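PDB 2JFN: glutamate racemase from Escherichia coli, which belongs to the Asp/Glu/hydantoin racemase family, has two alpha/beta domains and binds glutamic acid and uridine-5'-diphosphate-N-acetylmuramoyl-L-alanine. Local coordinates for residues 29-34 with 171-176; 55-58 with 62-65; 94-99 with 112-117. All coordinates share one frame; numbering follows the deposited sequence.

Contact 1. Residues 29-34 with 171-176. With GLU (glutamic acid), chain B.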
ATOM      1  N   SER A  29      -2.253   0.513   6.857  1.00 23.49           N
ATOM      2  CA  SER A  29      -2.827  -0.166   8.008  1.00 23.63           C
ATOM      3  C   SER A  29      -1.750  -1.069   8.629  1.00 23.67           C
ATOM      4  O   SER A  29      -1.769  -1.340   9.830  1.00 23.60           O
ATOM      5  CB  SER A  29      -4.017  -1.010   7.562  1.00 23.55           C
ATOM      6  OG  SER A  29      -3.605  -1.942   6.580  1.00 24.80           O
ATOM      7  N   GLY A  30      -0.808  -1.522   7.806  1.00 23.60           N
ATOM      8  CA  GLY A  30       0.257  -2.380   8.295  1.00 23.98           C
ATOM      9  C   GLY A  30       1.595  -2.191   7.609  1.00 23.76           C
ATOM     10  O   GLY A  30       2.080  -1.064   7.477  1.00 24.03           O
ATOM     11  N   VAL A  31       2.197  -3.289   7.154  1.00 23.50           N
ATOM     12  CA  VAL A  31       3.497  -3.224   6.496  1.00 23.42           C
ATOM     13  C   VAL A  31       3.451  -2.964   4.984  1.00 23.39           C
ATOM     14  O   VAL A  31       4.471  -2.621   4.390  1.00 22.93           O
ATOM     15  CB  VAL A  31       4.329  -4.526   6.739  1.00 24.04           C
ATOM     16  CG1 VAL A  31       4.582  -4.720   8.232  1.00 24.26           C
ATOM     17  CG2 VAL A  31       3.601  -5.745   6.174  1.00 24.22           C
ATOM     18  N   GLY A  32       2.284  -3.122   4.366  1.00 23.03           N
ATOM     19  CA  GLY A  32       2.183  -2.916   2.928  1.00 23.53           C
ATOM     20  C   GLY A  32       2.715  -1.573   2.457  1.00 23.94           C
ATOM     21  O   GLY A  32       3.282  -1.465   1.370  1.00 23.61           O
ATOM     22  N   GLY A  33       2.525  -0.545   3.279  1.00 23.88           N
ATOM     23  CA  GLY A  33       2.990   0.786   2.933  1.00 24.00           C
ATOM     24  C   GLY A  33       4.469   0.814   2.611  1.00 24.04           C
ATOM     25  O   GLY A  33       4.910   1.633   1.819  1.00 24.11           O
ATOM     26  N   LEU A  34       5.231  -0.095   3.211  1.00 24.29           N
ATOM     27  CA  LEU A  34       6.664  -0.164   2.979  1.00 24.12           C
ATOM     28  C   LEU A  34       7.035  -0.473   1.530  1.00 23.95           C
ATOM     29  O   LEU A  34       8.100  -0.069   1.076  1.00 24.13           O
ATOM     30  CB  LEU A  34       7.302  -1.205   3.904  1.00 24.26           C
ATOM     31  CG  LEU A  34       7.260  -0.851   5.396  1.00 24.52           C
ATOM     32  CD1 LEU A  34       7.768  -2.034   6.207  1.00 24.48           C
ATOM     33  CD2 LEU A  34       8.107   0.393   5.655  1.00 24.92           C
ATOM     34  N   ALA A 171       3.208 -11.585   8.236  1.00 29.94           N
ATOM     35  CA  ALA A 171       4.069 -12.598   8.838  1.00 30.26           C
ATOM     36  C   ALA A 171       5.496 -12.483   8.324  1.00 30.81           C
ATOM     37  O   ALA A 171       6.452 -12.476   9.103  1.00 31.13           O
ATOM     38  CB  ALA A 171       3.528 -13.988   8.539  1.00 30.29           C
ATOM     39  N   LYS A 172       5.645 -12.392   7.009  1.00 31.06           N
ATOM     40  CA  LYS A 172       6.968 -12.299   6.417  1.00 32.12           C
ATOM     41  C   LYS A 172       7.822 -11.185   7.013  1.00 32.64           C
ATOM     42  O   LYS A 172       8.957 -11.429   7.428  1.00 32.92           O
ATOM     43  CB  LYS A 172       6.869 -12.113   4.902  1.00 32.06           C
ATOM     44  CG  LYS A 172       8.224 -12.047   4.217  1.00 32.46           C
ATOM     45  CD  LYS A 172       8.080 -11.886   2.706  1.00 32.50           C
ATOM     46  CE  LYS A 172       9.441 -11.855   2.028  1.00 33.01           C
ATOM     47  NZ  LYS A 172       9.308 -11.740   0.557  1.00 32.96           N
ATOM     48  N   LEU A 173       7.291  -9.967   7.059  1.00 33.14           N
ATOM     49  CA  LEU A 173       8.061  -8.858   7.600  1.00 34.31           C
ATOM     50  C   LEU A 173       8.186  -8.916   9.120  1.00 35.30           C
ATOM     51  O   LEU A 173       8.903  -8.120   9.719  1.00 35.42           O
ATOM     52  CB  LEU A 173       7.459  -7.514   7.172  1.00 34.17           C
ATOM     53  CG  LEU A 173       7.341  -7.184   5.674  1.00 34.37           C
ATOM     54  CD1 LEU A 173       7.751  -5.734   5.456  1.00 33.96           C
ATOM     55  CD2 LEU A 173       8.208  -8.104   4.838  1.00 34.33           C
ATOM     56  N   HIS A 174       7.482  -9.851   9.746  1.00 36.72           N
ATOM     57  CA  HIS A 174       7.572  -9.997  11.192  1.00 38.16           C
ATOM     58  C   HIS A 174       8.610 -11.060  11.526  1.00 39.31           C
ATOM     59  O   HIS A 174       8.903 -11.307  12.693  1.00 39.72           O
ATOM     60  CB  HIS A 174       6.207 -10.358  11.786  1.00 37.76           C
ATOM     61  CG  HIS A 174       5.325  -9.169  12.012  1.00 37.39           C
ATOM     62  ND1 HIS A 174       5.409  -8.384  13.144  1.00 37.82           N
ATOM     63  CD2 HIS A 174       4.387  -8.592  11.224  1.00 37.15           C
ATOM     64  CE1 HIS A 174       4.560  -7.376  13.041  1.00 37.44           C
ATOM     65  NE2 HIS A 174       3.929  -7.478  11.885  1.00 37.12           N
ATOM     66  N   GLY A 175       9.168 -11.680  10.489  1.00 40.42           N
ATOM     67  CA  GLY A 175      10.192 -12.688  10.701  1.00 41.81           C
ATOM     68  C   GLY A 175       9.804 -14.123  10.401  1.00 43.00           C
ATOM     69  O   GLY A 175      10.643 -15.021  10.494  1.00 43.03           O
ATOM     70  N   GLU A 176       8.542 -14.356  10.052  1.00 43.77           N
ATOM     71  CA  GLU A 176       8.100 -15.710   9.739  1.00 45.02           C
ATOM     72  C   GLU A 176       8.270 -15.992   8.253  1.00 45.17           C
ATOM     73  O   GLU A 176       8.187 -15.085   7.428  1.00 45.70           O
ATOM     74  CB  GLU A 176       6.633 -15.915  10.137  1.00 46.03           C
ATOM     75  CG  GLU A 176       6.366 -15.875  11.636  1.00 47.96           C
ATOM     76  CD  GLU A 176       6.227 -14.465  12.180  1.00 49.25           C
ATOM     77  OE1 GLU A 176       5.249 -13.776  11.811  1.00 49.83           O
ATOM     78  OE2 GLU A 176       7.092 -14.046  12.980  1.00 50.12           O
TER
HETATM   79  N   GLU B1287      -1.997  -2.456   2.603  1.00 27.57           N
HETATM   80  CA  GLU B1287      -3.325  -3.043   2.406  1.00 28.20           C
HETATM   81  C   GLU B1287      -4.044  -2.262   1.324  1.00 28.44           C
HETATM   82  O   GLU B1287      -3.389  -1.816   0.312  1.00 28.04           O
HETATM   83  CB  GLU B1287      -4.115  -2.990   3.723  1.00 28.42           C
HETATM   84  CG  GLU B1287      -4.812  -4.343   3.990  1.00 28.59           C
HETATM   85  CD  GLU B1287      -5.832  -4.219   5.115  1.00 29.41           C
HETATM   86  OE1 GLU B1287      -6.851  -4.904   5.093  1.00 29.10           O
HETATM   87  OE2 GLU B1287      -5.641  -3.444   6.057  1.00 28.72           O
HETATM   88  OXT GLU B1287      -5.300  -2.057   1.407  1.00 29.50           O
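Where V31 and L34 meet L173 no flat group lies between them; the planar groups sit at the margins. On one side the imidazole of H174, hydrogen-bonded through NE2 to E170, leans towards the loop and packs on L266. On the far side of residues 29-34, the side-chain carboxylate of the bound glutamic acid takes a short bond from S29, OG to OE2 at 2.6 Å. Behind L173, both faces of the A171 peptide carbonyl are used: the amides of H174 and E176 reach its oxygen from opposite faces, as the helix closes in a Schellman motif at G175.

The interface itself is aliphatic. L173 CD1 rests against two neighbouring groups at once, 3.8 Å from V31 CB and 3.8 Å from L34 CD1. V31 lies along the leucine, its CG2 coming 4.0 Å from L173 CG. With CG beside the backbone N (chi1 -59°), L173 sends its branch past both partners, each pair running in opposite directions.

D28 accepts the amides of G30 and G33, so directional bonds shape the glycine-rich turn and its hold on the ligand. Between 29-34 and 171-176 the joint is purely apolar, but the E170 carboxylate, one residue earlier on helix 163-174, accepts the amide of V31 as well as holding H174. The chemistry thus pairs non-directional packing with one directional bond where the turn meets the other domain.

Contact 2. Residues 55-58 with 62-65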
ATOM      1  N   ASN A  55      -1.548  -0.326  13.622  1.00 24.17           N
ATOM      2  CA  ASN A  55      -1.575  -1.680  14.148  1.00 25.09           C
ATOM      3  C   ASN A  55      -2.765  -1.896  15.078  1.00 25.56           C
ATOM      4  O   ASN A  55      -3.108  -3.032  15.385  1.00 25.79           O
ATOM      5  CB  ASN A  55      -0.254  -2.006  14.865  1.00 25.26           C
ATOM      6  CG  ASN A  55       0.007  -1.111  16.064  1.00 25.36           C
ATOM      7  OD1 ASN A  55      -0.031   0.119  15.966  1.00 24.79           O
ATOM      8  ND2 ASN A  55       0.291  -1.730  17.207  1.00 25.74           N
ATOM      9  N   VAL A  56      -3.404  -0.808  15.499  1.00 25.66           N
ATOM     10  CA  VAL A  56      -4.566  -0.881  16.389  1.00 26.16           C
ATOM     11  C   VAL A  56      -5.854  -1.291  15.663  1.00 26.34           C
ATOM     12  O   VAL A  56      -6.653  -2.068  16.192  1.00 26.27           O
ATOM     13  CB  VAL A  56      -4.808   0.482  17.098  1.00 26.47           C
ATOM     14  CG1 VAL A  56      -6.195   0.514  17.748  1.00 26.82           C
ATOM     15  CG2 VAL A  56      -3.739   0.707  18.160  1.00 26.75           C
ATOM     16  N   ALA A  57      -6.052  -0.782  14.451  1.00 25.69           N
ATOM     17  CA  ALA A  57      -7.264  -1.098  13.713  1.00 25.62           C
ATOM     18  C   ALA A  57      -7.052  -2.024  12.514  1.00 25.80           C
ATOM     19  O   ALA A  57      -8.005  -2.358  11.815  1.00 25.99           O
ATOM     20  CB  ALA A  57      -7.953   0.187  13.278  1.00 25.61           C
ATOM     21  N   PHE A  58      -5.810  -2.434  12.271  1.00 25.66           N
ATOM     22  CA  PHE A  58      -5.528  -3.358  11.170  1.00 25.94           C
ATOM     23  C   PHE A  58      -6.281  -4.641  11.522  1.00 26.23           C
ATOM     24  O   PHE A  58      -6.276  -5.050  12.682  1.00 26.27           O
ATOM     25  CB  PHE A  58      -4.029  -3.668  11.097  1.00 25.77           C
ATOM     26  CG  PHE A  58      -3.689  -4.770  10.133  1.00 26.33           C
ATOM     27  CD1 PHE A  58      -3.464  -4.493   8.785  1.00 26.01           C
ATOM     28  CD2 PHE A  58      -3.647  -6.094  10.563  1.00 26.14           C
ATOM     29  CE1 PHE A  58      -3.205  -5.519   7.878  1.00 26.79           C
ATOM     30  CE2 PHE A  58      -3.389  -7.132   9.661  1.00 27.07           C
ATOM     31  CZ  PHE A  58      -3.168  -6.844   8.318  1.00 27.22           C
ATOM     32  N   GLU A  62     -11.869  -5.387   6.527  1.00 38.35           N
ATOM     33  CA  GLU A  62     -13.138  -5.748   7.154  1.00 39.52           C
ATOM     34  C   GLU A  62     -13.946  -4.551   7.667  1.00 39.48           C
ATOM     35  O   GLU A  62     -15.181  -4.552   7.621  1.00 40.03           O
ATOM     36  CB  GLU A  62     -12.860  -6.684   8.331  1.00 41.20           C
ATOM     37  CG  GLU A  62     -11.850  -6.084   9.313  1.00 43.11           C
ATOM     38  CD  GLU A  62     -11.733  -6.864  10.603  1.00 44.30           C
ATOM     39  OE1 GLU A  62     -11.338  -8.055  10.546  1.00 45.50           O
ATOM     40  OE2 GLU A  62     -12.034  -6.284  11.674  1.00 44.82           O
ATOM     41  N   LYS A  63     -13.230  -3.543   8.158  1.00 38.32           N
ATOM     42  CA  LYS A  63     -13.813  -2.334   8.731  1.00 37.54           C
ATOM     43  C   LYS A  63     -14.835  -1.569   7.886  1.00 37.13           C
ATOM     44  O   LYS A  63     -14.818  -1.617   6.654  1.00 37.17           O
ATOM     45  CB  LYS A  63     -12.685  -1.379   9.139  1.00 36.71           C
ATOM     46  CG  LYS A  63     -11.635  -2.001  10.064  1.00 36.22           C
ATOM     47  CD  LYS A  63     -12.207  -2.336  11.435  1.00 35.50           C
ATOM     48  CE  LYS A  63     -11.114  -2.767  12.415  1.00 34.57           C
ATOM     49  NZ  LYS A  63     -10.364  -3.980  11.971  1.00 33.47           N
ATOM     50  N   SER A  64     -15.723  -0.862   8.578  1.00 36.87           N
ATOM     51  CA  SER A  64     -16.755  -0.049   7.942  1.00 36.73           C
ATOM     52  C   SER A  64     -16.066   1.153   7.314  1.00 36.81           C
ATOM     53  O   SER A  64     -15.099   1.677   7.876  1.00 36.64           O
ATOM     54  CB  SER A  64     -17.760   0.445   8.986  1.00 36.69           C
ATOM     55  OG  SER A  64     -18.306  -0.630   9.730  1.00 37.39           O
ATOM     56  N   GLU A  65     -16.560   1.599   6.164  1.00 36.66           N
ATOM     57  CA  GLU A  65     -15.961   2.742   5.491  1.00 36.97           C
ATOM     58  C   GLU A  65     -16.032   4.017   6.323  1.00 36.16           C
ATOM     59  O   GLU A  65     -15.099   4.819   6.300  1.00 36.24           O
ATOM     60  CB  GLU A  65     -16.608   2.960   4.117  1.00 38.23           C
ATOM     61  CG  GLU A  65     -16.005   2.085   3.022  1.00 40.25           C
ATOM     62  CD  GLU A  65     -16.694   2.245   1.671  1.00 42.02           C
ATOM     63  OE1 GLU A  65     -17.012   3.396   1.286  1.00 43.02           O
ATOM     64  OE2 GLU A  65     -16.901   1.219   0.984  1.00 43.06           O
TER
HETATM   65  O   HOH W   1      -8.650  -4.644  14.530  1.00 50.14           O
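K63 and A57 carry most of this contact, with F58 adding a smaller share, and they illustrate how one lysine can close a short loop through main-chain oxygens. The lysine chain bends twice, at chi2 (-67°) and chi4 (-60°), which curls its end round to the A57 oxygen: NZ donates to A57 O at 2.9 Å, and CE lies 3.2 Å from that same oxygen. The ammonium stands above the carbonyl plane, 37° out of it. A57 CB comes no nearer than 4.4 Å to K63 CE.

F58 takes part through its backbone. A water donates to F58 O at 3.0 Å and accepts from K63 NZ, while the phenyl ring is directed elsewhere. NZ also forms a salt bridge with E62 OE2 at 2.9 Å, met from above the carboxylate plane, and bonds to P59 O. The oxygens of A57 and P59, a water and the E62 carboxylate therefore surround the charge.

The loop connects strand 48-53 to helix 65-82, whose F67 and I68 cover A57 and K63. The F58 ring, which touches the bound glutamic acid, packs also on V166, E167 and E170 of helix 163-174.

Contact 3. Residues 94-99 with 112-117. With UMA (uridine-5'-diphosphate-N-acetylmuramoyl-L-alanine), chain C; GLU (glutamic acid), chain B.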
ATOM      1  N   THR A  94      -7.336  -0.193   0.648  1.00 35.16           N
ATOM      2  CA  THR A  94      -8.569  -0.208   1.426  1.00 36.16           C
ATOM      3  C   THR A  94      -8.873   1.129   2.092  1.00 36.39           C
ATOM      4  O   THR A  94      -9.941   1.308   2.670  1.00 37.04           O
ATOM      5  CB  THR A  94      -8.531  -1.300   2.522  1.00 36.42           C
ATOM      6  OG1 THR A  94      -7.339  -1.153   3.309  1.00 36.99           O
ATOM      7  CG2 THR A  94      -8.547  -2.680   1.894  1.00 36.28           C
ATOM      8  N   ALA A  95      -7.941   2.070   2.019  1.00 36.62           N
ATOM      9  CA  ALA A  95      -8.164   3.378   2.636  1.00 37.07           C
ATOM     10  C   ALA A  95      -8.180   4.517   1.629  1.00 37.26           C
ATOM     11  O   ALA A  95      -8.962   5.455   1.767  1.00 37.43           O
ATOM     12  CB  ALA A  95      -7.100   3.649   3.704  1.00 36.87           C
ATOM     13  N   SER A  96      -7.327   4.431   0.616  1.00 37.85           N
ATOM     14  CA  SER A  96      -7.233   5.487  -0.383  1.00 38.98           C
ATOM     15  C   SER A  96      -8.566   6.019  -0.874  1.00 39.55           C
ATOM     16  O   SER A  96      -8.990   7.103  -0.479  1.00 40.03           O
ATOM     17  CB  SER A  96      -6.410   5.025  -1.583  1.00 38.43           C
ATOM     18  OG  SER A  96      -5.035   5.298  -1.384  1.00 39.50           O
ATOM     19  N   THR A  97      -9.223   5.256  -1.735  1.00 40.03           N
ATOM     20  CA  THR A  97     -10.498   5.678  -2.297  1.00 40.80           C
ATOM     21  C   THR A  97     -11.380   6.474  -1.336  1.00 40.13           C
ATOM     22  O   THR A  97     -11.535   7.695  -1.476  1.00 40.25           O
ATOM     23  CB  THR A  97     -11.289   4.469  -2.811  1.00 41.54           C
ATOM     24  OG1 THR A  97     -11.663   3.628  -1.708  1.00 43.65           O
ATOM     25  CG2 THR A  97     -10.430   3.665  -3.773  1.00 42.47           C
ATOM     26  N   VAL A  98     -11.930   5.784  -0.346  1.00 38.98           N
ATOM     27  CA  VAL A  98     -12.826   6.405   0.615  1.00 37.63           C
ATOM     28  C   VAL A  98     -12.282   7.569   1.446  1.00 36.84           C
ATOM     29  O   VAL A  98     -13.056   8.410   1.900  1.00 36.41           O
ATOM     30  CB  VAL A  98     -13.372   5.350   1.594  1.00 38.05           C
ATOM     31  CG1 VAL A  98     -14.060   4.228   0.817  1.00 37.94           C
ATOM     32  CG2 VAL A  98     -12.234   4.793   2.440  1.00 37.58           C
ATOM     33  N   SER A  99     -10.965   7.628   1.639  1.00 35.65           N
ATOM     34  CA  SER A  99     -10.360   8.670   2.474  1.00 34.62           C
ATOM     35  C   SER A  99      -9.818   9.931   1.801  1.00 33.65           C
ATOM     36  O   SER A  99      -9.672  10.961   2.455  1.00 33.61           O
ATOM     37  CB  SER A  99      -9.221   8.062   3.310  1.00 34.67           C
ATOM     38  OG  SER A  99      -9.691   7.028   4.157  1.00 35.45           O
ATOM     39  N   VAL A 112      -1.456  11.793  -1.789  1.00 28.78           N
ATOM     40  CA  VAL A 112      -1.395  10.816  -2.866  1.00 29.08           C
ATOM     41  C   VAL A 112      -2.180   9.579  -2.470  1.00 29.49           C
ATOM     42  O   VAL A 112      -2.091   9.112  -1.331  1.00 29.47           O
ATOM     43  CB  VAL A 112       0.068  10.421  -3.176  1.00 29.31           C
ATOM     44  CG1 VAL A 112       0.115   9.330  -4.239  1.00 29.34           C
ATOM     45  CG2 VAL A 112       0.828  11.632  -3.648  1.00 28.86           C
ATOM     46  N   GLY A 113      -2.969   9.067  -3.408  1.00 29.33           N
ATOM     47  CA  GLY A 113      -3.757   7.882  -3.145  1.00 29.94           C
ATOM     48  C   GLY A 113      -3.277   6.734  -4.010  1.00 30.66           C
ATOM     49  O   GLY A 113      -2.384   6.905  -4.843  1.00 29.81           O
ATOM     50  N   VAL A 114      -3.875   5.563  -3.812  1.00 31.45           N
ATOM     51  CA  VAL A 114      -3.506   4.377  -4.580  1.00 32.36           C
ATOM     52  C   VAL A 114      -4.719   3.595  -5.054  1.00 32.64           C
ATOM     53  O   VAL A 114      -5.668   3.357  -4.298  1.00 33.94           O
ATOM     54  CB  VAL A 114      -2.656   3.404  -3.756  1.00 32.77           C
ATOM     55  CG1 VAL A 114      -1.389   4.091  -3.262  1.00 32.86           C
ATOM     56  CG2 VAL A 114      -3.476   2.869  -2.599  1.00 33.24           C
ATOM     57  N   VAL A 115      -4.692   3.214  -6.322  1.00 31.91           N
ATOM     58  CA  VAL A 115      -5.756   2.413  -6.902  1.00 31.47           C
ATOM     59  C   VAL A 115      -5.036   1.303  -7.664  1.00 30.19           C
ATOM     60  O   VAL A 115      -3.923   1.505  -8.149  1.00 29.34           O
ATOM     61  CB  VAL A 115      -6.634   3.232  -7.880  1.00 32.15           C
ATOM     62  CG1 VAL A 115      -7.447   4.264  -7.111  1.00 33.28           C
ATOM     63  CG2 VAL A 115      -5.766   3.918  -8.916  1.00 32.44           C
ATOM     64  N   PRO A 116      -5.646   0.115  -7.754  1.00 29.68           N
ATOM     65  CA  PRO A 116      -5.012  -0.999  -8.475  1.00 28.99           C
ATOM     66  C   PRO A 116      -4.574  -0.561  -9.871  1.00 28.73           C
ATOM     67  O   PRO A 116      -5.326   0.122 -10.573  1.00 28.39           O
ATOM     68  CB  PRO A 116      -6.112  -2.056  -8.506  1.00 29.53           C
ATOM     69  CG  PRO A 116      -6.824  -1.816  -7.182  1.00 29.52           C
ATOM     70  CD  PRO A 116      -6.925  -0.298  -7.148  1.00 29.83           C
ATOM     71  N   ALA A 117      -3.364  -0.958 -10.264  1.00 27.82           N
ATOM     72  CA  ALA A 117      -2.792  -0.592 -11.564  1.00 28.21           C
ATOM     73  C   ALA A 117      -3.423  -1.309 -12.757  1.00 28.60           C
ATOM     74  O   ALA A 117      -2.720  -1.845 -13.619  1.00 28.59           O
ATOM     75  CB  ALA A 117      -1.284  -0.839 -11.549  1.00 26.94           C
TER
HETATM   76  N1  UMA C1286      -1.165   5.316  -9.447  1.00 29.94           N
HETATM   77  C2  UMA C1286      -1.912   5.544  -8.184  1.00 29.32           C
HETATM   78  N3  UMA C1286      -1.808   6.823  -7.658  1.00 29.55           N
HETATM   79  C4  UMA C1286      -1.075   7.883  -8.212  1.00 29.59           C
HETATM   80  C5  UMA C1286      -0.334   7.579  -9.506  1.00 29.56           C
HETATM   81  C6  UMA C1286      -0.414   6.343 -10.040  1.00 29.26           C
HETATM   82  O2  UMA C1286      -2.575   4.687  -7.621  1.00 29.70           O
HETATM   83  O4  UMA C1286      -1.058   8.967  -7.647  1.00 30.57           O
HETATM   84  C1B UMA C1286      -1.265   3.932 -10.031  1.00 29.97           C
HETATM   85  C2B UMA C1286      -2.533   3.782 -10.854  1.00 30.33           C
HETATM   86  O2' UMA C1286      -3.206   2.473 -10.684  1.00 29.77           O
HETATM   87  C3B UMA C1286      -2.183   4.032 -12.283  1.00 30.56           C
HETATM   88  C4B UMA C1286      -0.783   3.448 -12.276  1.00 31.30           C
HETATM   89  O4B UMA C1286      -0.257   3.639 -10.968  1.00 30.67           O
HETATM   90  O3B UMA C1286      -3.187   3.282 -13.018  1.00 31.06           O
HETATM   91  C5B UMA C1286       0.162   4.087 -13.214  1.00 31.78           C
HETATM   92  O5B UMA C1286       0.081   5.464 -13.107  1.00 33.40           O
HETATM   93  PA  UMA C1286       0.812   6.469 -14.098  1.00 34.79           P
HETATM   94  O1A UMA C1286       0.846   7.740 -13.361  1.00 34.47           O
HETATM   95  O2A UMA C1286       2.077   5.924 -14.472  1.00 33.73           O
HETATM   96  O3A UMA C1286      -0.243   6.580 -15.324  1.00 35.18           O
HETATM   97  PB  UMA C1286      -1.743   6.080 -15.532  1.00 37.02           P
HETATM   98  O1B UMA C1286      -1.853   4.637 -15.483  1.00 36.86           O
HETATM   99  O2B UMA C1286      -2.277   6.775 -16.707  1.00 37.25           O
HETATM  100  O1' UMA C1286      -2.459   6.802 -14.243  1.00 37.25           O
HETATM  101  C1' UMA C1286      -3.331   7.933 -14.270  1.00 37.93           C
HETATM  102  C2' UMA C1286      -3.082   8.857 -13.108  1.00 38.46           C
HETATM  103  N2' UMA C1286      -1.715   9.410 -13.127  1.00 38.63           N
HETATM  104  C7' UMA C1286      -1.475  10.712 -13.357  1.00 39.00           C
HETATM  105  O7' UMA C1286      -2.378  11.543 -13.396  1.00 39.50           O
HETATM  106  C8' UMA C1286      -0.044  11.164 -13.553  1.00 39.26           C
HETATM  107  C3' UMA C1286      -3.361   8.081 -11.809  1.00 38.65           C
HETATM  108  O3' UMA C1286      -3.224   8.962 -10.642  1.00 39.05           O
HETATM  109  C4' UMA C1286      -4.783   7.471 -11.815  1.00 38.99           C
HETATM  110  O4' UMA C1286      -5.018   6.730 -10.634  1.00 39.14           O
HETATM  111  C5' UMA C1286      -4.963   6.578 -13.046  1.00 39.08           C
HETATM  112  O5' UMA C1286      -4.674   7.381 -14.253  1.00 38.34           O
HETATM  113  C6' UMA C1286      -6.375   6.044 -13.212  1.00 39.49           C
HETATM  114  O6' UMA C1286      -7.306   7.116 -13.218  1.00 40.33           O
HETATM  115  C18 UMA C1286      -3.826  10.261 -10.413  1.00 39.32           C
HETATM  116  C19 UMA C1286      -5.073  10.212  -9.594  1.00 39.68           C
HETATM  117  O18 UMA C1286      -5.959  11.035  -9.746  1.00 40.46           O
HETATM  118  C20 UMA C1286      -2.723  11.226  -9.933  1.00 39.34           C
HETATM  119  N4  UMA C1286      -5.125   9.211  -8.699  1.00 39.52           N
HETATM  120  C21 UMA C1286      -6.165   9.027  -7.677  1.00 39.62           C
HETATM  121  C22 UMA C1286      -6.460  10.285  -6.805  1.00 39.22           C
HETATM  122  O19 UMA C1286      -5.513  11.078  -6.606  1.00 39.54           O
HETATM  123  O20 UMA C1286      -7.621  10.460  -6.356  1.00 39.22           O
HETATM  124  C23 UMA C1286      -5.778   7.856  -6.766  1.00 39.39           C
HETATM  125  N   GLU B1287      -1.997  -2.456   2.603  1.00 27.57           N
HETATM  126  CA  GLU B1287      -3.325  -3.043   2.406  1.00 28.20           C
HETATM  127  C   GLU B1287      -4.044  -2.262   1.324  1.00 28.44           C
HETATM  128  O   GLU B1287      -3.389  -1.816   0.312  1.00 28.04           O
HETATM  129  CB  GLU B1287      -4.115  -2.990   3.723  1.00 28.42           C
HETATM  130  CG  GLU B1287      -4.812  -4.343   3.990  1.00 28.59           C
HETATM  131  CD  GLU B1287      -5.832  -4.219   5.115  1.00 29.41           C
HETATM  132  OE1 GLU B1287      -6.851  -4.904   5.093  1.00 29.10           O
HETATM  133  OE2 GLU B1287      -5.641  -3.444   6.057  1.00 28.72           O
HETATM  134  OXT GLU B1287      -5.300  -2.057   1.407  1.00 29.50           O
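S96 and V114 meet within a beta-alpha-beta unit, in which helix 93-106 links the parallel neighbouring strands 87-90 and 111-112; the chain leaving the second strand passes alongside the first turn of the helix. The packing is tight at the serine. S96 OG accepts the amide of V114 at 2.7 Å, with an N-H...O angle of 148°, and makes a weak bond to C92 O, just ahead of the helix. One hydroxyl thus ties helix to loop. V114 CG2, placed between its own backbone N and carbonyl carbon, presses to 3.1 Å from that OG. G113 lies against the serine too, its CA 3.4 Å from S96 OG, and the CA atoms of S96 and G113 are 5.0 Å apart.

Away from this point the contact slackens. T97 covers some of the loop without a close side-chain touch, and the partly exposed V98 turns instead to E65 and V69 of helix 65-82.

Each segment also serves a ligand. The loop backbone reads the uracil of uridine-5'-diphosphate-N-acetylmuramoyl-L-alanine much as a strand would: G113 O accepts N3, the amide of V115 gives its hydrogen to O2, and V115 O receives the ribose O2' at 2.8 Å. At the other end, the first turn of the helix meets glutamic acid. T94 grips a single carboxylate oxygen twice, through its amide and its hydroxyl: N lies 2.9 Å from OXT with a nearly straight bond of 168°, and OG1 reaches the same OXT at 2.9 Å.

Contacts 2 and 3 follow one another along the chain, and both are nested inside the long loop closed by contact 1. The three centres are about 15 to 19 Å from one another. Strands 21-28, 48-53, 87-90 and 111-112 of the mixed sheet lead into, or between, the segments of all three except 171-176, the end of helix 163-174, which follows strand 156-161 of the four-stranded parallel sheet. Contact 1 therefore spans the two domains, whereas contacts 2 and 3 lie within one. S29 touches F58, linking contacts 1 and 2, and E65 touches V98, linking 2 and 3. All three border the glutamic acid pocket, contact 2 through F58, and contact 3 continues to the second ligand.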